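Metallophosphoesterase (Clostridium thermocellum, PDB 4J6O) probably removes phosphate from 2',3'-phosphate ends of broken RNA, as the metal-dependent phosphatase component of the bacterial Pnkp-Hen1 repair system. Local coordinates at residues I17-G22 with N222-C227; G64-R69 with N95-L100; P71-V76 with D116-Q121; L79-V84 with E131-F136; I88-P93 with S142-D147. All coordinates share one frame; numbering follows the deposited sequence.

How the interactions relate
From the N terminus, 17-22 leaves the central strand 14-17 and meets 222-227 far along the chain; interaction 1 thus closes a long loop that holds all the others. Within it interaction 2 joins 64-69, after strand 59-62, to the start of helix 95-104, and shares the manganese and one water with interaction 1. Between these two segments comes helix 73-86, which meets helix 115-122 in interaction 3 and helix 127-138 in interaction 4. Strand 89-91, next along the chain, faces strand 143-146 in interaction 5, bringing the two sheets together. Interactions 2 to 5 all cross one another along the chain. Asp68 to Thr118 links interactions 2 and 3, and Leu66 packs from interaction 2 onto interaction 4.

Interaction 1 of 5, residues I17-G22 with N222-C227; sequences IGDIHG and NIDTGC. With MN (manganese (II) ion), chain J.
Two carboxylates lie stacked almost face on face, Asp19 over Asp224, with their planes 16° apart and Asp19 OD1 3.2 Å from Asp224 OD2. These two oxygens are both acceptors and do not bond each other; the manganese probably offsets the repulsion. Asp19 has CG beside its backbone N (chi1 -54°), which sends OD2 onto the metal at 2.2 Å. His21 completes this segment's share, its NE2 binding MN at 2.3 Å, while Val67 O accepts from ND1 and fixes the ring. Asp224 acts from the second shell. With CG anti to the backbone N (chi1 -178°), its OD2 accepts from the metal-bound water 2 at 2.7 Å. Its OD1 takes the amide of Gly226 in an Asx turn and a proton of water 1, which also donates to Asp19 O at 2.7 Å and receives Cys227 N. A second Asx turn, from Asn222 OD1 to the Asp224 amide, helps set the bend. Glycine suits position 18 because a CB there would run into Ile223 O, so the two backbones can come close. Ile223 CD1 packs against Gly18 N at 3.7 Å, an apolar tip on the bare glycine backbone. The Gly-Asp-Ile-His-Gly sequence, its Asp and His on the metal beside Asp65, is the GDxHG signature of the calcineurin-like phosphoesterase active site.

Interaction 2 of 5, residues G64-R69 with N95-L100; sequences GDLVDR and NHDVKL. With MN (manganese (II) ion), chain J; CIT (citric acid), chain K.
Asp97 gathers the backbone amides of the 64-69 loop with both oxygens. Its OD2 accepts from Asp65 N at 2.7 Å, met from above the carboxylate plane, and from Gly94 N as well. Its OD1 takes Leu66 N at 2.9 Å on the syn lone pair, plus a weak bond from Val67 N. An aspartate suits this place since one short side chain offers acceptors for several turning N-H groups. Asp65 is held in return: OD1 receives His96 N on its syn lone pair, leaving OD2 to bind manganese at 2.2 Å. His96 ND1 donates nearly straight (164°) to the anti lone pair of Asp68 OD2 at 2.6 Å, the acceptor lying in the ring plane. The other oxygen, Asp68 OD1, is hydrogen-bonded to Thr118. Citrate, probably from the crystallisation liquor, ligates manganese through O1 and O5. His96 NE2 donates to citrate O3 at 2.8 Å, and Arg69 adds NH1 to citrate O5 at 2.9 Å and NH2 to O3. Val67 CG1 meets Leu100 CD2 in an apolar contact beside the polar network. Since both His96 nitrogens donate, the ring is probably positively charged; with Arg69 and the metal it makes a site suited to an anion, consistent with binding a phosphate group.

Interaction 3 of 5, residues P71-V76 with D116-Q121; sequences PKITEV and DRTLEQ
In the calcineurin-like alpha/beta fold, toward its surface, the start of helix 73-86 meets helix 115-122, and the side chain of Gln121 reaches across to the amides of the first turn. Its CG stands beside the backbone N (chi1 -66°) and the chain then runs extended (chi2 175°), a length that carries the amide over to Ile73. There OE1 accepts from Ile73 N at 2.9 Å, the donor lying in the carbonyl plane, just after Lys72 at the N-cap position. Water 5 adds the next amide, donating to Gln121 OE1 at 2.7 Å and accepting from Thr74 N at 3.0 Å. The positive end of the helix should strengthen these bonds, and a glutamine suits the spot because NE2 can meanwhile donate to Gly70 O. Ile73 holds CG1 beside its own N and keeps its chain straight (chi2 164°), crossing Gln121 at about a right angle and pushing CD1 into the side of the other helix. Ile73 CD1 lies 3.9 Å from Arg117 CB. Thr74 has CG2 beside its own backbone N and sets that methyl 3.6 Å from the carbonyl oxygen Gln121 O. Thr118 has OG1 anti to its carbonyl carbon, where it bonds Asp68 of the active-site loop. Its other branch packs on Ile73 CG2, while Ile73 CD1 approaches the same hydroxyl, Thr118 OG1, to 3.4 Å.

Interaction 4 of 5, residues L79-V84 with E131-F136; sequences LVMGMV and EEVKAF
Helix 73-86 is the connection of a beta-alpha-beta crossover between the parallel neighbours 59-62 and 89-91, and helix 127-138 packs on its flank. The axes of the two short segments pass 11.3 Å apart at 57°, a crossing bridged chiefly by Met81 and Phe136. Phe136 has CG anti to its backbone N (chi1 173°), so the ring reaches out toward the other helix. Met81 starts beside its own backbone N and extends to SD, laying its CG over the middle of one face, 3.6 Å from the ring centroid of Phe136. This is a CH-pi contact; the sulfur comes in obliquely, with Met81 SD 4.4 Å from the same Phe136 centroid, a Met-aromatic approach. Methionine suits the position because its unbranched, flexible chain can lie over the ring and then turn. Val84 closes the ring edge, its CG2 3.8 Å from Phe136 CE1, and Val80 CG1 comes within 4.1 Å of Phe136 CZ. Beta-branched residues are compact enough here to leave room for the ring between the helices. Leu66 of the active-site loop also touches this ring, while on the sheet side Val80 packs on Phe62. Glu132 OE2 is hydrogen-bonded to Ser47 OG. The turn about the CG-SD bond (chi3 -83°) swings Met81 CE against Val133 CG2 at 3.7 Å.

Interaction 5 of 5, residues I88-P93 with S142-D147; sequences IALCVP and SHYVLD
The two sheets of the calcineurin-like alpha/beta fold face each other here: strand 89-91, at the edge of one, lies across from strand 143-146 of the other. Their short axes pass 8.9 Å apart at 133°, a spacing bridged by side chains. Tyr144 contributes most. Its ring, with CG beside the backbone N (chi1 -73°), points from its strand to the opposite one. Leucine's longer chain carries a methyl over one ring face, Leu90 CD1 lying 4.0 Å from the Tyr144 centroid in a CH-pi contact displaced toward the rim, and Leu90 CB touches Tyr144 CE2 at 3.8 Å. Valine's compact branch fits against the ring obliquely, Val92 CG1 3.6 Å from Tyr144 CD2, and the valine and the tyrosine run alongside each other with opposite sense. Val153 of the neighbouring strand also touches Tyr144, while Leu61 of the adjacent strand 59-62 touches Leu90. Tyrosine suits this interior because its long ring fills the interval between sheets while its hydroxyl can meet polar atoms at the far side. Farther along, water 7 links the carbonyls of Pro93 and Ser142, donating to both. Nearer the ring, water 6 donates to Cys91 O at 2.7 Å and is hydrogen-bonded to Tyr144 OH at 2.6 Å.

Interaction 1 of 5, residues I17-G22 with N222-C227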
# COMPACT_ATOMS: atom_id res chain seq x y z
N ILE A 17 6.39 -3.18 0.26
CA ILE A 17 5.54 -3.98 1.18
C ILE A 17 4.07 -3.83 0.72
O ILE A 17 3.60 -2.72 0.45
CB ILE A 17 5.69 -3.50 2.63
CG1 ILE A 17 7.12 -3.84 3.12
CG2 ILE A 17 4.72 -4.22 3.56
CD1 ILE A 17 7.48 -3.37 4.48
N GLY A 18 3.35 -4.96 0.68
CA GLY A 18 1.96 -4.97 0.23
C GLY A 18 0.98 -4.56 1.32
O GLY A 18 1.33 -3.99 2.34
N ASP A 19 -0.31 -4.81 1.05
CA ASP A 19 -1.36 -4.27 1.92
C ASP A 19 -1.24 -4.75 3.36
O ASP A 19 -1.23 -5.95 3.64
CB ASP A 19 -2.72 -4.77 1.41
CG ASP A 19 -2.97 -4.48 -0.03
OD1 ASP A 19 -2.12 -4.67 -0.94
OD2 ASP A 19 -4.17 -4.10 -0.29
N ILE A 20 -1.24 -3.77 4.25
CA ILE A 20 -1.09 -4.02 5.65
C ILE A 20 -2.41 -4.14 6.41
O ILE A 20 -2.53 -5.01 7.27
CB ILE A 20 -0.20 -2.94 6.27
CG1 ILE A 20 1.22 -3.01 5.62
CG2 ILE A 20 -0.13 -3.07 7.78
CD1 ILE A 20 2.04 -1.70 5.79
N HIS A 21 -3.40 -3.27 6.02
CA HIS A 21 -4.75 -3.38 6.59
C HIS A 21 -4.68 -3.62 8.12
O HIS A 21 -5.28 -4.56 8.66
CB HIS A 21 -5.53 -4.50 5.90
CG HIS A 21 -5.98 -4.14 4.53
ND1 HIS A 21 -6.75 -3.02 4.28
CD2 HIS A 21 -5.82 -4.75 3.33
CE1 HIS A 21 -6.98 -2.92 2.99
NE2 HIS A 21 -6.45 -3.97 2.39
N GLY A 22 -3.94 -2.76 8.80
CA GLY A 22 -3.97 -2.73 10.26
C GLY A 22 -3.17 -3.81 10.95
O GLY A 22 -3.26 -3.95 12.15
N ASN A 222 2.39 -8.84 -8.31
CA ASN A 222 1.42 -8.41 -7.32
C ASN A 222 1.85 -9.07 -6.01
O ASN A 222 1.93 -10.31 -5.92
CB ASN A 222 0.04 -8.94 -7.74
CG ASN A 222 -1.07 -8.61 -6.72
OD1 ASN A 222 -0.80 -8.20 -5.60
ND2 ASN A 222 -2.33 -8.82 -7.13
N ILE A 223 2.16 -8.25 -5.03
CA ILE A 223 2.64 -8.80 -3.75
C ILE A 223 1.64 -8.69 -2.58
O ILE A 223 2.01 -8.81 -1.41
CB ILE A 223 3.99 -8.14 -3.33
CG1 ILE A 223 3.83 -6.65 -3.07
CG2 ILE A 223 5.09 -8.43 -4.38
CD1 ILE A 223 5.11 -6.05 -2.37
N ASP A 224 0.36 -8.46 -2.89
CA ASP A 224 -0.65 -8.54 -1.83
C ASP A 224 -1.05 -9.98 -1.56
O ASP A 224 -1.91 -10.51 -2.27
CB ASP A 224 -1.90 -7.73 -2.23
CG ASP A 224 -2.97 -7.74 -1.14
OD1 ASP A 224 -2.69 -8.32 -0.08
OD2 ASP A 224 -4.07 -7.15 -1.35
N THR A 225 -0.43 -10.57 -0.53
CA THR A 225 -0.64 -11.97 -0.18
C THR A 225 -1.63 -12.07 0.97
O THR A 225 -1.66 -13.08 1.67
CB THR A 225 0.71 -12.63 0.13
OG1 THR A 225 1.53 -11.74 0.93
CG2 THR A 225 1.41 -12.88 -1.20
N GLY A 226 -2.47 -11.05 1.12
CA GLY A 226 -3.64 -11.10 1.99
C GLY A 226 -3.36 -11.35 3.46
O GLY A 226 -4.03 -12.14 4.12
N CYS A 227 -2.41 -10.57 4.00
CA CYS A 227 -2.06 -10.72 5.41
C CYS A 227 -3.28 -10.68 6.32
O CYS A 227 -3.47 -11.55 7.18
CB CYS A 227 -1.09 -9.60 5.76
SG CYS A 227 -0.46 -9.78 7.44
MN MN J . -6.29 -4.04 0.11
O HOH W 1 -0.95 -8.27 2.20
O HOH W 2 -6.15 -6.35 0.19

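Interaction 2 of 5, residues G64-R69 with N95-L100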
# COMPACT_ATOMS: atom_id res chain seq x y z
N GLY A 64 0.38 0.93 0.07
CA GLY A 64 -0.86 1.50 0.57
C GLY A 64 -1.83 0.46 1.11
O GLY A 64 -1.45 -0.70 1.36
N ASP A 65 -3.07 0.85 1.29
CA ASP A 65 -4.10 0.06 2.01
C ASP A 65 -3.57 -0.26 3.41
O ASP A 65 -3.48 -1.42 3.84
CB ASP A 65 -4.51 -1.19 1.25
CG ASP A 65 -5.78 -0.96 0.38
OD1 ASP A 65 -6.15 0.22 0.25
OD2 ASP A 65 -6.36 -1.91 -0.16
N LEU A 66 -3.17 0.81 4.10
CA LEU A 66 -2.70 0.76 5.51
C LEU A 66 -3.84 0.54 6.49
O LEU A 66 -3.64 -0.06 7.55
CB LEU A 66 -2.01 2.11 5.86
CG LEU A 66 -0.93 2.57 4.90
CD1 LEU A 66 -0.41 3.92 5.47
CD2 LEU A 66 0.20 1.55 4.78
N VAL A 67 -5.04 1.02 6.11
CA VAL A 67 -6.16 1.05 7.03
C VAL A 67 -7.21 0.01 6.69
O VAL A 67 -7.11 -0.66 5.68
CB VAL A 67 -6.78 2.47 7.04
CG1 VAL A 67 -5.70 3.54 7.37
CG2 VAL A 67 -7.39 2.80 5.68
N ASP A 68 -8.18 -0.16 7.61
CA ASP A 68 -9.32 -1.08 7.49
C ASP A 68 -8.99 -2.51 7.87
O ASP A 68 -7.85 -2.96 7.70
CB ASP A 68 -9.93 -1.03 6.09
CG ASP A 68 -10.65 0.31 5.81
OD1 ASP A 68 -10.63 1.21 6.68
OD2 ASP A 68 -11.18 0.46 4.70
N ARG A 69 -9.98 -3.18 8.48
CA ARG A 69 -10.03 -4.63 8.71
C ARG A 69 -9.26 -5.10 9.92
O ARG A 69 -9.81 -5.78 10.79
CB ARG A 69 -9.58 -5.47 7.52
CG ARG A 69 -10.49 -5.32 6.29
CD ARG A 69 -10.05 -6.26 5.19
NE ARG A 69 -10.97 -6.22 4.03
CZ ARG A 69 -10.65 -5.71 2.85
NH1 ARG A 69 -9.46 -5.14 2.65
NH2 ARG A 69 -11.54 -5.73 1.85
N ASN A 95 -6.96 2.24 -2.28
CA ASN A 95 -8.34 2.66 -2.33
C ASN A 95 -8.92 2.89 -0.93
O ASN A 95 -9.75 3.81 -0.70
CB ASN A 95 -9.18 1.64 -3.17
CG ASN A 95 -8.95 0.13 -2.78
OD1 ASN A 95 -7.82 -0.39 -2.50
ND2 ASN A 95 -10.08 -0.58 -2.81
N HIS A 96 -8.54 2.02 0.02
CA HIS A 96 -9.09 2.15 1.35
C HIS A 96 -8.60 3.42 2.01
O HIS A 96 -9.35 4.03 2.80
CB HIS A 96 -8.70 0.92 2.21
CG HIS A 96 -9.42 -0.34 1.81
ND1 HIS A 96 -10.42 -0.89 2.57
CD2 HIS A 96 -9.27 -1.14 0.72
CE1 HIS A 96 -10.89 -1.96 1.96
NE2 HIS A 96 -10.22 -2.14 0.84
N ASP A 97 -7.35 3.78 1.75
CA ASP A 97 -6.78 4.98 2.38
C ASP A 97 -7.52 6.24 1.91
O ASP A 97 -7.89 7.12 2.72
CB ASP A 97 -5.29 5.12 2.02
CG ASP A 97 -4.48 3.81 2.35
OD1 ASP A 97 -4.70 3.21 3.41
OD2 ASP A 97 -3.64 3.46 1.52
N VAL A 98 -7.69 6.35 0.60
CA VAL A 98 -8.35 7.52 -0.02
C VAL A 98 -9.81 7.59 0.39
O VAL A 98 -10.36 8.68 0.62
CB VAL A 98 -8.19 7.47 -1.57
CG1 VAL A 98 -9.11 8.47 -2.29
CG2 VAL A 98 -6.74 7.74 -1.90
N LYS A 99 -10.46 6.43 0.48
CA LYS A 99 -11.85 6.45 0.94
C LYS A 99 -11.91 6.93 2.39
O LYS A 99 -12.82 7.65 2.78
CB LYS A 99 -12.47 5.07 0.82
CG LYS A 99 -13.83 4.94 1.51
CD LYS A 99 -14.58 3.73 0.96
CE LYS A 99 -15.86 3.49 1.73
NZ LYS A 99 -16.37 2.12 1.50
N LEU A 100 -10.93 6.53 3.21
CA LEU A 100 -10.91 6.99 4.59
C LEU A 100 -10.75 8.48 4.63
O LEU A 100 -11.40 9.15 5.44
CB LEU A 100 -9.77 6.35 5.39
CG LEU A 100 -9.53 6.95 6.79
CD1 LEU A 100 -10.68 6.75 7.76
CD2 LEU A 100 -8.20 6.38 7.38
MN MN J . -6.29 -4.04 0.11
C1 CIT K . -7.27 -3.98 -3.13
O1 CIT K . -6.45 -4.24 -2.17
O2 CIT K . -6.92 -3.04 -3.90
C2 CIT K . -8.56 -4.75 -3.32
C3 CIT K . -9.51 -4.54 -2.12
O7 CIT K . -9.58 -3.09 -1.98
C4 CIT K . -10.74 -5.16 -2.78
C5 CIT K . -11.58 -4.75 -1.59
O3 CIT K . -11.61 -4.24 -0.45
O4 CIT K . -12.77 -5.08 -1.85
C6 CIT K . -8.90 -5.14 -0.84
O5 CIT K . -8.47 -4.32 0.01
O6 CIT K . -8.83 -6.42 -0.82
O HOH W 3 -12.01 2.76 3.58
O HOH W 4 -13.98 0.53 2.66
O HOH W 2 -6.15 -6.35 0.19

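Interaction 3 of 5, residues P71-V76 with D116-Q121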
# COMPACT_ATOMS: atom_id res chain seq x y z
N PRO A 71 -6.42 -5.24 13.33
CA PRO A 71 -6.58 -4.95 14.75
C PRO A 71 -5.81 -3.75 15.27
O PRO A 71 -6.13 -3.30 16.37
CB PRO A 71 -6.02 -6.21 15.41
CG PRO A 71 -4.96 -6.61 14.46
CD PRO A 71 -5.54 -6.42 13.11
N LYS A 72 -4.85 -3.22 14.49
CA LYS A 72 -3.91 -2.22 15.00
C LYS A 72 -3.69 -1.13 13.95
O LYS A 72 -2.58 -0.73 13.64
CB LYS A 72 -2.60 -2.88 15.46
CG LYS A 72 -2.76 -3.59 16.78
CD LYS A 72 -1.42 -4.12 17.25
CE LYS A 72 -1.57 -4.94 18.55
NZ LYS A 72 -0.17 -5.17 19.11
N ILE A 73 -4.78 -0.67 13.36
CA ILE A 73 -4.72 0.35 12.33
C ILE A 73 -4.00 1.68 12.76
O ILE A 73 -3.23 2.24 11.98
CB ILE A 73 -6.14 0.64 11.85
CG1 ILE A 73 -6.73 -0.66 11.28
CG2 ILE A 73 -6.14 1.76 10.85
CD1 ILE A 73 -8.30 -0.67 11.12
N THR A 74 -4.26 2.21 13.96
CA THR A 74 -3.61 3.48 14.30
C THR A 74 -2.10 3.32 14.54
O THR A 74 -1.36 4.20 14.23
CB THR A 74 -4.24 4.22 15.51
OG1 THR A 74 -4.10 3.43 16.68
CG2 THR A 74 -5.71 4.49 15.26
N GLU A 75 -1.69 2.14 15.02
CA GLU A 75 -0.27 1.88 15.20
C GLU A 75 0.41 1.77 13.84
O GLU A 75 1.51 2.31 13.67
CB GLU A 75 -0.02 0.61 16.02
CG GLU A 75 -0.44 0.73 17.49
CD GLU A 75 -0.03 2.05 18.14
OE1 GLU A 75 1.19 2.36 18.17
OE2 GLU A 75 -0.93 2.79 18.60
N VAL A 76 -0.24 1.08 12.89
CA VAL A 76 0.29 1.07 11.53
C VAL A 76 0.45 2.50 11.01
O VAL A 76 1.46 2.87 10.42
CB VAL A 76 -0.62 0.28 10.55
CG1 VAL A 76 -0.16 0.45 9.11
CG2 VAL A 76 -0.61 -1.22 10.92
N ASP A 116 -15.30 0.24 9.30
CA ASP A 116 -15.82 0.34 10.66
C ASP A 116 -14.67 0.16 11.66
O ASP A 116 -14.62 0.86 12.66
CB ASP A 116 -16.92 -0.68 10.93
CG ASP A 116 -16.40 -2.12 10.93
OD1 ASP A 116 -15.73 -2.51 9.96
OD2 ASP A 116 -16.66 -2.86 11.91
N ARG A 117 -13.77 -0.78 11.38
CA ARG A 117 -12.70 -1.00 12.34
C ARG A 117 -11.79 0.22 12.41
O ARG A 117 -11.35 0.59 13.47
CB ARG A 117 -11.81 -2.22 12.00
CG ARG A 117 -12.55 -3.50 11.71
CD ARG A 117 -13.39 -3.90 12.89
NE ARG A 117 -14.38 -4.92 12.55
CZ ARG A 117 -14.13 -6.23 12.47
NH1 ARG A 117 -12.90 -6.70 12.68
NH2 ARG A 117 -15.12 -7.06 12.18
N THR A 118 -11.51 0.85 11.27
CA THR A 118 -10.61 2.01 11.25
C THR A 118 -11.24 3.11 12.10
O THR A 118 -10.58 3.78 12.91
CB THR A 118 -10.40 2.56 9.82
OG1 THR A 118 -9.75 1.56 9.02
CG2 THR A 118 -9.52 3.86 9.83
N LEU A 119 -12.54 3.29 11.92
CA LEU A 119 -13.19 4.43 12.56
C LEU A 119 -13.24 4.26 14.06
O LEU A 119 -13.03 5.20 14.83
CB LEU A 119 -14.58 4.61 11.98
CG LEU A 119 -14.57 5.08 10.52
CD1 LEU A 119 -16.01 5.08 9.96
CD2 LEU A 119 -13.88 6.43 10.38
N GLU A 120 -13.52 3.03 14.49
CA GLU A 120 -13.60 2.76 15.92
C GLU A 120 -12.23 2.80 16.59
O GLU A 120 -12.11 3.19 17.75
CB GLU A 120 -14.32 1.46 16.18
CG GLU A 120 -13.55 0.23 15.86
CD GLU A 120 -14.43 -1.02 15.93
OE1 GLU A 120 -15.67 -0.89 15.87
OE2 GLU A 120 -13.87 -2.13 16.05
N GLN A 121 -11.20 2.46 15.84
CA GLN A 121 -9.84 2.59 16.34
C GLN A 121 -9.35 4.05 16.34
O GLN A 121 -8.65 4.49 17.25
CB GLN A 121 -8.90 1.64 15.59
CG GLN A 121 -9.25 0.16 15.88
CD GLN A 121 -8.41 -0.80 15.05
OE1 GLN A 121 -7.26 -0.50 14.76
NE2 GLN A 121 -9.01 -1.92 14.60
O HOH W 5 -5.53 0.90 16.35

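Interaction 4 of 5, residues L79-V84 with E131-F136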
# COMPACT_ATOMS: atom_id res chain seq x y z
N LEU A 79 3.37 4.36 12.65
CA LEU A 79 4.65 3.83 12.21
C LEU A 79 4.94 4.32 10.80
O LEU A 79 6.01 4.84 10.54
CB LEU A 79 4.67 2.29 12.31
CG LEU A 79 5.96 1.66 11.79
CD1 LEU A 79 7.05 1.97 12.81
CD2 LEU A 79 5.80 0.13 11.62
N VAL A 80 4.00 4.14 9.87
CA VAL A 80 4.25 4.51 8.49
C VAL A 80 4.44 6.02 8.28
O VAL A 80 5.36 6.46 7.56
CB VAL A 80 3.09 4.01 7.57
CG1 VAL A 80 3.31 4.49 6.16
CG2 VAL A 80 3.06 2.51 7.64
N MET A 81 3.61 6.81 8.96
CA MET A 81 3.78 8.26 8.89
C MET A 81 5.15 8.77 9.38
O MET A 81 5.77 9.64 8.76
CB MET A 81 2.65 8.93 9.65
CG MET A 81 1.38 8.76 8.90
SD MET A 81 0.12 9.77 9.62
CE MET A 81 -0.31 8.68 10.86
N GLY A 82 5.62 8.18 10.48
CA GLY A 82 6.96 8.47 10.96
C GLY A 82 8.08 8.08 9.99
O GLY A 82 9.12 8.73 9.93
N MET A 83 7.88 6.99 9.27
CA MET A 83 8.87 6.52 8.32
C MET A 83 8.94 7.43 7.14
O MET A 83 10.02 7.69 6.62
CB MET A 83 8.54 5.07 7.90
CG MET A 83 8.75 4.11 9.06
SD MET A 83 8.36 2.40 8.64
CE MET A 83 9.63 2.04 7.55
N VAL A 84 7.79 7.90 6.69
CA VAL A 84 7.76 8.78 5.54
C VAL A 84 8.42 10.07 6.00
O VAL A 84 9.20 10.67 5.28
CB VAL A 84 6.33 9.01 5.04
CG1 VAL A 84 6.28 10.10 3.99
CG2 VAL A 84 5.78 7.69 4.43
N GLU A 131 -5.97 14.89 12.34
CA GLU A 131 -5.61 15.85 11.30
C GLU A 131 -4.29 15.49 10.62
O GLU A 131 -4.09 15.72 9.43
CB GLU A 131 -5.57 17.28 11.87
N GLU A 132 -3.36 14.94 11.39
CA GLU A 132 -2.10 14.46 10.82
C GLU A 132 -2.34 13.36 9.78
O GLU A 132 -1.63 13.28 8.77
CB GLU A 132 -1.18 13.97 11.94
CG GLU A 132 0.25 14.32 11.71
CD GLU A 132 1.18 13.54 12.59
OE1 GLU A 132 0.70 12.95 13.59
OE2 GLU A 132 2.39 13.51 12.28
N VAL A 133 -3.33 12.51 10.03
CA VAL A 133 -3.64 11.38 9.15
C VAL A 133 -4.21 11.92 7.84
O VAL A 133 -3.85 11.50 6.76
CB VAL A 133 -4.61 10.38 9.83
CG1 VAL A 133 -5.21 9.40 8.83
CG2 VAL A 133 -3.91 9.63 11.00
N LYS A 134 -5.08 12.92 7.96
CA LYS A 134 -5.70 13.56 6.79
C LYS A 134 -4.66 14.21 5.92
O LYS A 134 -4.66 14.05 4.70
CB LYS A 134 -6.74 14.60 7.24
CG LYS A 134 -7.93 13.94 7.95
CD LYS A 134 -8.94 14.99 8.50
CE LYS A 134 -9.75 15.68 7.43
NZ LYS A 134 -10.56 16.81 8.03
N ALA A 135 -3.73 14.92 6.55
CA ALA A 135 -2.67 15.60 5.82
C ALA A 135 -1.77 14.58 5.14
O ALA A 135 -1.36 14.75 4.00
CB ALA A 135 -1.87 16.48 6.75
N PHE A 136 -1.49 13.49 5.85
CA PHE A 136 -0.66 12.45 5.30
C PHE A 136 -1.29 11.80 4.08
O PHE A 136 -0.62 11.59 3.08
CB PHE A 136 -0.40 11.37 6.34
CG PHE A 136 0.30 10.18 5.80
CD1 PHE A 136 1.63 10.28 5.45
CD2 PHE A 136 -0.34 8.94 5.72
CE1 PHE A 136 2.32 9.18 4.98
CE2 PHE A 136 0.34 7.85 5.24
CZ PHE A 136 1.66 7.97 4.86

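Interaction 5 of 5, residues I88-P93 with S142-D147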
# COMPACT_ATOMS: atom_id res chain seq x y z
N ILE A 88 12.76 7.37 5.48
CA ILE A 88 13.19 6.01 5.23
C ILE A 88 12.12 5.28 4.42
O ILE A 88 12.37 4.20 3.91
CB ILE A 88 13.52 5.25 6.52
CG1 ILE A 88 14.31 3.98 6.25
CG2 ILE A 88 12.25 5.02 7.41
CD1 ILE A 88 15.00 3.44 7.51
N ALA A 89 10.99 5.92 4.26
CA ALA A 89 9.93 5.32 3.42
C ALA A 89 9.22 6.30 2.48
O ALA A 89 9.20 7.52 2.69
CB ALA A 89 8.89 4.63 4.31
N LEU A 90 8.63 5.72 1.43
CA LEU A 90 7.60 6.40 0.68
C LEU A 90 6.33 5.53 0.70
O LEU A 90 6.38 4.34 0.99
CB LEU A 90 7.99 6.62 -0.78
CG LEU A 90 9.26 7.44 -1.11
CD1 LEU A 90 9.56 7.37 -2.59
CD2 LEU A 90 9.09 8.86 -0.66
N CYS A 91 5.20 6.16 0.43
CA CYS A 91 3.93 5.44 0.44
C CYS A 91 3.09 5.93 -0.73
O CYS A 91 3.05 7.15 -1.06
CB CYS A 91 3.19 5.74 1.75
SG CYS A 91 1.70 4.72 2.06
N VAL A 92 2.43 4.98 -1.40
CA VAL A 92 1.46 5.33 -2.44
C VAL A 92 0.12 4.91 -1.85
O VAL A 92 0.02 4.09 -0.94
CB VAL A 92 1.76 4.65 -3.81
CG1 VAL A 92 3.10 5.15 -4.32
CG2 VAL A 92 1.79 3.12 -3.69
N PRO A 93 -0.92 5.54 -2.33
CA PRO A 93 -2.21 5.32 -1.70
C PRO A 93 -2.96 4.10 -2.23
O PRO A 93 -2.94 3.81 -3.40
CB PRO A 93 -2.97 6.61 -2.06
CG PRO A 93 -2.48 6.92 -3.45
CD PRO A 93 -0.95 6.61 -3.34
N SER A 142 0.05 9.28 -6.57
CA SER A 142 -0.58 8.07 -7.14
C SER A 142 0.37 6.88 -7.37
O SER A 142 0.02 5.73 -7.08
CB SER A 142 -1.31 8.44 -8.44
OG SER A 142 -0.38 8.71 -9.48
N HIS A 143 1.56 7.18 -7.86
CA HIS A 143 2.56 6.13 -8.08
C HIS A 143 3.90 6.81 -8.17
O HIS A 143 3.99 8.01 -8.26
CB HIS A 143 2.29 5.37 -9.38
CG HIS A 143 2.43 6.20 -10.63
ND1 HIS A 143 1.54 7.22 -10.98
CD2 HIS A 143 3.35 6.14 -11.64
CE1 HIS A 143 1.90 7.71 -12.16
NE2 HIS A 143 2.99 7.10 -12.57
N TYR A 144 4.96 6.01 -8.12
CA TYR A 144 6.28 6.58 -8.29
C TYR A 144 7.00 5.83 -9.38
O TYR A 144 6.87 4.62 -9.49
CB TYR A 144 7.11 6.48 -7.02
CG TYR A 144 6.70 7.41 -5.92
CD1 TYR A 144 6.89 8.78 -6.05
CD2 TYR A 144 6.14 6.94 -4.75
CE1 TYR A 144 6.55 9.64 -5.03
CE2 TYR A 144 5.81 7.79 -3.71
CZ TYR A 144 6.03 9.16 -3.86
OH TYR A 144 5.69 10.06 -2.86
N VAL A 145 7.69 6.58 -10.24
CA VAL A 145 8.65 5.98 -11.17
C VAL A 145 10.02 6.20 -10.55
O VAL A 145 10.47 7.35 -10.35
CB VAL A 145 8.57 6.65 -12.58
CG1 VAL A 145 9.46 5.93 -13.56
CG2 VAL A 145 7.08 6.62 -13.09
N LEU A 146 10.72 5.10 -10.29
CA LEU A 146 11.96 5.18 -9.54
C LEU A 146 13.13 4.61 -10.34
O LEU A 146 12.93 3.95 -11.37
CB LEU A 146 11.81 4.33 -8.28
CG LEU A 146 10.70 4.79 -7.36
CD1 LEU A 146 9.83 3.60 -6.96
CD2 LEU A 146 11.35 5.25 -6.10
N ASP A 147 14.35 4.90 -9.86
CA ASP A 147 15.58 4.23 -10.31
C ASP A 147 15.71 4.24 -11.82
O ASP A 147 15.67 3.18 -12.48
CB ASP A 147 15.62 2.79 -9.80
CG ASP A 147 16.98 2.15 -10.05
OD1 ASP A 147 17.97 2.93 -10.12
OD2 ASP A 147 17.03 0.92 -10.20
O HOH W 6 3.38 9.75 -1.75
O HOH W 7 -1.20 3.76 -5.60